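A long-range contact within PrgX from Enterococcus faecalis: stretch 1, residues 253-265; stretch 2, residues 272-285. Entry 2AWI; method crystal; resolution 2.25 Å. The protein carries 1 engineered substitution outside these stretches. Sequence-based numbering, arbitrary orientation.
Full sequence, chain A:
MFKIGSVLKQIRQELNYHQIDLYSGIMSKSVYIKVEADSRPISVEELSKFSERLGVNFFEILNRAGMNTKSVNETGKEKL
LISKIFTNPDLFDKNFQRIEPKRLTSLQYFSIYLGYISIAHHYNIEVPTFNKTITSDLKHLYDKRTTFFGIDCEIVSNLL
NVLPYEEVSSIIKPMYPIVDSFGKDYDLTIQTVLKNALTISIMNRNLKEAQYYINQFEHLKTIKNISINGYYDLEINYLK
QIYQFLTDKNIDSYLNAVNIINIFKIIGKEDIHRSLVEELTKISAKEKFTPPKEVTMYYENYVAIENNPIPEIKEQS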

# COMPACT_ATOMS: atom_id res chain seq x y z
N SER A 253 13.58 0.24 -4.07
CA SER A 253 13.70 -0.03 -5.49
C SER A 253 12.90 -1.27 -5.84
O SER A 253 12.35 -1.38 -6.94
N TYR A 254 12.83 -2.20 -4.89
CA TYR A 254 12.09 -3.43 -5.13
C TYR A 254 10.61 -3.12 -5.14
O TYR A 254 9.85 -3.67 -5.93
N LEU A 255 10.19 -2.24 -4.24
CA LEU A 255 8.80 -1.83 -4.15
C LEU A 255 8.40 -1.04 -5.40
O LEU A 255 7.33 -1.27 -5.96
N ASN A 256 9.26 -0.11 -5.82
CA ASN A 256 8.98 0.68 -7.01
C ASN A 256 8.71 -0.25 -8.19
O ASN A 256 7.73 -0.08 -8.93
N ALA A 257 9.57 -1.25 -8.36
CA ALA A 257 9.42 -2.21 -9.44
C ALA A 257 8.09 -2.94 -9.34
O ALA A 257 7.38 -3.07 -10.34
N VAL A 258 7.76 -3.42 -8.15
CA VAL A 258 6.50 -4.14 -7.95
C VAL A 258 5.33 -3.20 -8.24
O VAL A 258 4.32 -3.59 -8.84
N ASN A 259 5.47 -1.95 -7.82
CA ASN A 259 4.44 -0.96 -8.02
C ASN A 259 4.23 -0.67 -9.51
O ASN A 259 3.10 -0.40 -9.96
N ILE A 260 5.30 -0.73 -10.28
CA ILE A 260 5.19 -0.50 -11.71
C ILE A 260 4.48 -1.69 -12.37
O ILE A 260 3.64 -1.50 -13.25
N ILE A 261 4.81 -2.90 -11.93
CA ILE A 261 4.16 -4.10 -12.47
C ILE A 261 2.65 -3.96 -12.24
O ILE A 261 1.84 -4.33 -13.09
N ASN A 262 2.29 -3.40 -11.09
CA ASN A 262 0.89 -3.21 -10.74
C ASN A 262 0.20 -2.18 -11.63
O ASN A 262 -0.99 -2.32 -11.93
N ILE A 263 0.93 -1.14 -12.04
CA ILE A 263 0.35 -0.12 -12.91
C ILE A 263 -0.07 -0.72 -14.24
O ILE A 263 -1.14 -0.40 -14.77
N PHE A 264 0.77 -1.60 -14.78
CA PHE A 264 0.47 -2.25 -16.05
C PHE A 264 -0.81 -3.06 -15.93
O PHE A 264 -1.54 -3.23 -16.90
N LYS A 265 -1.07 -3.57 -14.73
CA LYS A 265 -2.27 -4.35 -14.51
C LYS A 265 -3.47 -3.42 -14.56
O LYS A 265 -4.45 -3.68 -15.26
N ILE A 272 2.13 -7.46 -20.97
CA ILE A 272 3.29 -6.85 -20.35
C ILE A 272 3.30 -7.16 -18.85
O ILE A 272 4.34 -7.47 -18.28
N HIS A 273 2.13 -7.09 -18.22
CA HIS A 273 2.01 -7.38 -16.80
C HIS A 273 2.45 -8.82 -16.56
O HIS A 273 3.17 -9.11 -15.60
N ARG A 274 2.01 -9.69 -17.45
CA ARG A 274 2.32 -11.11 -17.40
C ARG A 274 3.83 -11.32 -17.47
O ARG A 274 4.42 -11.95 -16.59
N SER A 275 4.46 -10.77 -18.50
CA SER A 275 5.90 -10.93 -18.69
C SER A 275 6.74 -10.34 -17.56
O SER A 275 7.77 -10.90 -17.19
N LEU A 276 6.31 -9.21 -17.00
CA LEU A 276 7.06 -8.60 -15.92
C LEU A 276 6.97 -9.42 -14.63
O LEU A 276 7.92 -9.47 -13.85
N VAL A 277 5.82 -10.05 -14.41
CA VAL A 277 5.64 -10.88 -13.22
C VAL A 277 6.60 -12.07 -13.32
O VAL A 277 7.28 -12.42 -12.35
N GLU A 278 6.64 -12.70 -14.49
CA GLU A 278 7.51 -13.84 -14.71
C GLU A 278 8.96 -13.39 -14.52
O GLU A 278 9.75 -14.06 -13.85
N GLU A 279 9.28 -12.24 -15.11
CA GLU A 279 10.63 -11.68 -15.01
C GLU A 279 11.05 -11.52 -13.56
O GLU A 279 12.05 -12.08 -13.13
N LEU A 280 10.27 -10.76 -12.80
CA LEU A 280 10.58 -10.51 -11.40
C LEU A 280 10.63 -11.78 -10.55
O LEU A 280 11.34 -11.83 -9.54
N THR A 281 9.89 -12.81 -10.96
CA THR A 281 9.88 -14.07 -10.23
C THR A 281 11.23 -14.77 -10.38
O THR A 281 11.75 -15.35 -9.42
N LYS A 282 11.79 -14.71 -11.58
CA LYS A 282 13.07 -15.34 -11.85
C LYS A 282 14.20 -14.51 -11.25
O LYS A 282 15.16 -15.05 -10.70
N ILE A 283 14.08 -13.19 -11.36
CA ILE A 283 15.09 -12.30 -10.81
C ILE A 283 15.19 -12.58 -9.32
O ILE A 283 16.28 -12.84 -8.79
N SER A 284 14.05 -12.53 -8.64
CA SER A 284 13.96 -12.76 -7.20
C SER A 284 14.53 -14.10 -6.74
O SER A 284 15.14 -14.19 -5.68
N ALA A 285 14.31 -15.15 -7.53
CA ALA A 285 14.82 -16.47 -7.19
C ALA A 285 16.35 -16.47 -7.17
O ALA A 285 16.96 -16.90 -6.20

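Two helices of PrgX illustrate how an antiparallel helical pair packs around one knob-into-hole contact, with aromatic and polar contacts arranged along its length. The axes cross at -156° and approach to 8.7 Å, burying 569 Å² in all. The backbones draw together toward the end of stretch 1: the CA atoms of Val-258 and Leu-280 lie 8.3 Å apart, those of Phe-264 and His-273 only 5.4 Å.

At the wider end, a long side chain spans the gap. Tyr-254 leaves its helix sideways, but its t rotamer carries the ring across, and its OH donates a hydrogen bond to Ser-284 OG at 2.7 Å. Ser-284, in the m rotamer, accepts this bond and in turn donates from OG to the backbone O of Leu-280 at 2.8 Å. One turn later Val-258 (t) makes a lighter contact, its CG2 4.0 Å from CD2 of Leu-280.

Ile-261 is the knob. Its m,t conformation lets it settle among His-273, Leu-276, Val-277 and Leu-280; CD1 comes to 3.6 Å from Leu-280 CD2, while CG2 lies 3.7 Å from Val-277 CG2. The edge of the His-273 ring also meets the backbone here, with CD2 3.0 Å from Ile-261 O.

Phe-264 (m) points toward the partner helix, where Ile-272, in its m,t conformation, lays CG2 over one face of the ring, 3.5 Å from Phe-264 CD1, a CH-pi contact nearly along the ring normal. Leu-276 CD2 approaches Phe-264 CD2 obliquely at 3.6 Å.

Lys-265 shows how a charged residue can contribute through its aliphatic root: its CB sits over a face of the His-273 ring, 3.5 Å from CD2 of that residue, while the chain leads away and NZ makes a weak hydrogen bond to Asn-262 OD1 at 3.4 Å.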

# COMPACT_ATOMS: atom_id res chain seq x y z
CB SER A 253 15.17 -0.25 -5.88
OG SER A 253 15.90 0.96 -5.80
CB TYR A 254 12.40 -4.47 -4.05
CG TYR A 254 11.89 -5.85 -4.38
CD1 TYR A 254 10.55 -6.18 -4.20
CD2 TYR A 254 12.75 -6.81 -4.92
CE1 TYR A 254 10.07 -7.44 -4.56
CE2 TYR A 254 12.28 -8.07 -5.28
CZ TYR A 254 10.94 -8.38 -5.10
OH TYR A 254 10.49 -9.61 -5.48
CB LEU A 255 8.58 -0.99 -2.89
CG LEU A 255 8.98 -1.67 -1.58
CD1 LEU A 255 8.65 -0.75 -0.41
CD2 LEU A 255 8.24 -3.00 -1.45
CB ASN A 256 10.15 1.61 -7.35
CG ASN A 256 10.31 2.76 -6.35
OD1 ASN A 256 9.36 3.17 -5.70
ND2 ASN A 256 11.53 3.29 -6.26
CB ALA A 257 10.57 -3.21 -9.42
CB VAL A 258 6.36 -4.67 -6.49
CG1 VAL A 258 5.06 -5.46 -6.34
CG2 VAL A 258 7.55 -5.57 -6.14
CB ASN A 259 4.80 0.32 -7.27
CG ASN A 259 3.73 1.36 -7.35
OD1 ASN A 259 2.54 1.05 -7.32
ND2 ASN A 259 4.14 2.62 -7.45
CB ILE A 260 6.58 -0.27 -12.33
CG1 ILE A 260 7.10 1.11 -11.87
CG2 ILE A 260 6.51 -0.35 -13.85
CD1 ILE A 260 8.43 1.49 -12.45
CB ILE A 261 4.66 -5.39 -11.77
CG1 ILE A 261 6.11 -5.66 -12.16
CG2 ILE A 261 3.78 -6.58 -12.16
CD1 ILE A 261 6.66 -6.95 -11.59
CB ASN A 262 0.78 -2.79 -9.27
CG ASN A 262 -0.62 -2.39 -8.89
OD1 ASN A 262 -1.57 -3.16 -9.05
ND2 ASN A 262 -0.77 -1.16 -8.39
CB ILE A 263 1.36 1.02 -13.17
CG1 ILE A 263 1.35 1.99 -12.00
CG2 ILE A 263 1.03 1.75 -14.45
CD1 ILE A 263 -0.02 2.60 -11.72
CB PHE A 264 1.64 -3.15 -16.48
CG PHE A 264 2.77 -2.41 -17.16
CD1 PHE A 264 2.56 -1.79 -18.39
CD2 PHE A 264 4.01 -2.29 -16.55
CE1 PHE A 264 3.59 -1.05 -19.01
CE2 PHE A 264 5.04 -1.55 -17.15
CZ PHE A 264 4.83 -0.93 -18.38
CB LYS A 265 -2.23 -5.04 -13.14
CG LYS A 265 -3.45 -5.92 -12.87
CD LYS A 265 -3.62 -6.24 -11.39
CE LYS A 265 -3.92 -4.99 -10.57
NZ LYS A 265 -4.19 -5.27 -9.12
CB ILE A 272 3.29 -5.33 -20.56
CG1 ILE A 272 3.70 -5.01 -22.00
CG2 ILE A 272 4.22 -4.66 -19.54
CD1 ILE A 272 3.64 -3.52 -22.34
CB HIS A 273 0.57 -7.21 -16.33
CG HIS A 273 0.34 -7.60 -14.90
ND1 HIS A 273 -0.20 -8.81 -14.53
CD2 HIS A 273 0.61 -6.93 -13.75
CE1 HIS A 273 -0.26 -8.88 -13.21
NE2 HIS A 273 0.22 -7.75 -12.71
CB ARG A 274 1.63 -11.80 -18.58
CG ARG A 274 1.64 -13.32 -18.58
CD ARG A 274 1.15 -13.82 -19.93
NE ARG A 274 0.76 -15.23 -19.93
CZ ARG A 274 1.57 -16.24 -19.62
NH1 ARG A 274 2.82 -16.01 -19.27
NH2 ARG A 274 1.11 -17.49 -19.67
CB SER A 275 6.34 -10.32 -20.02
OG SER A 275 6.83 -9.01 -19.84
CB LEU A 276 6.58 -7.17 -15.68
CG LEU A 276 7.36 -6.08 -16.43
CD1 LEU A 276 7.75 -6.55 -17.82
CD2 LEU A 276 6.52 -4.81 -16.50
CB VAL A 277 4.19 -11.39 -13.09
CG1 VAL A 277 4.11 -12.47 -12.02
CG2 VAL A 277 3.26 -10.25 -12.72
CB GLU A 278 7.31 -14.39 -16.12
CG GLU A 278 5.87 -14.78 -16.42
CD GLU A 278 5.67 -15.29 -17.84
OE1 GLU A 278 6.09 -14.59 -18.78
OE2 GLU A 278 5.08 -16.38 -18.00
CB GLU A 279 10.71 -10.33 -15.73
CG GLU A 279 11.40 -10.38 -17.09
CD GLU A 279 11.19 -9.13 -17.94
OE1 GLU A 279 11.44 -8.01 -17.45
OE2 GLU A 279 10.77 -9.28 -19.11
CB LEU A 280 9.55 -9.54 -10.80
CG LEU A 280 9.77 -9.14 -9.34
CD1 LEU A 280 11.09 -8.41 -9.20
CD2 LEU A 280 8.62 -8.27 -8.86
CB THR A 281 8.77 -15.01 -10.74
OG1 THR A 281 7.49 -14.41 -10.52
CG2 THR A 281 8.81 -16.34 -10.02
CB LYS A 282 13.26 -15.52 -13.35
CG LYS A 282 12.16 -16.37 -13.98
CD LYS A 282 12.36 -16.55 -15.48
CE LYS A 282 11.24 -17.40 -16.08
NZ LYS A 282 11.43 -17.68 -17.54
CB ILE A 283 14.70 -10.81 -10.99
CG1 ILE A 283 14.57 -10.47 -12.48
CG2 ILE A 283 15.74 -9.92 -10.34
CD1 ILE A 283 15.89 -10.43 -13.22
CB SER A 284 12.51 -12.63 -6.73
OG SER A 284 12.05 -11.30 -6.88
CB ALA A 285 14.29 -17.50 -8.18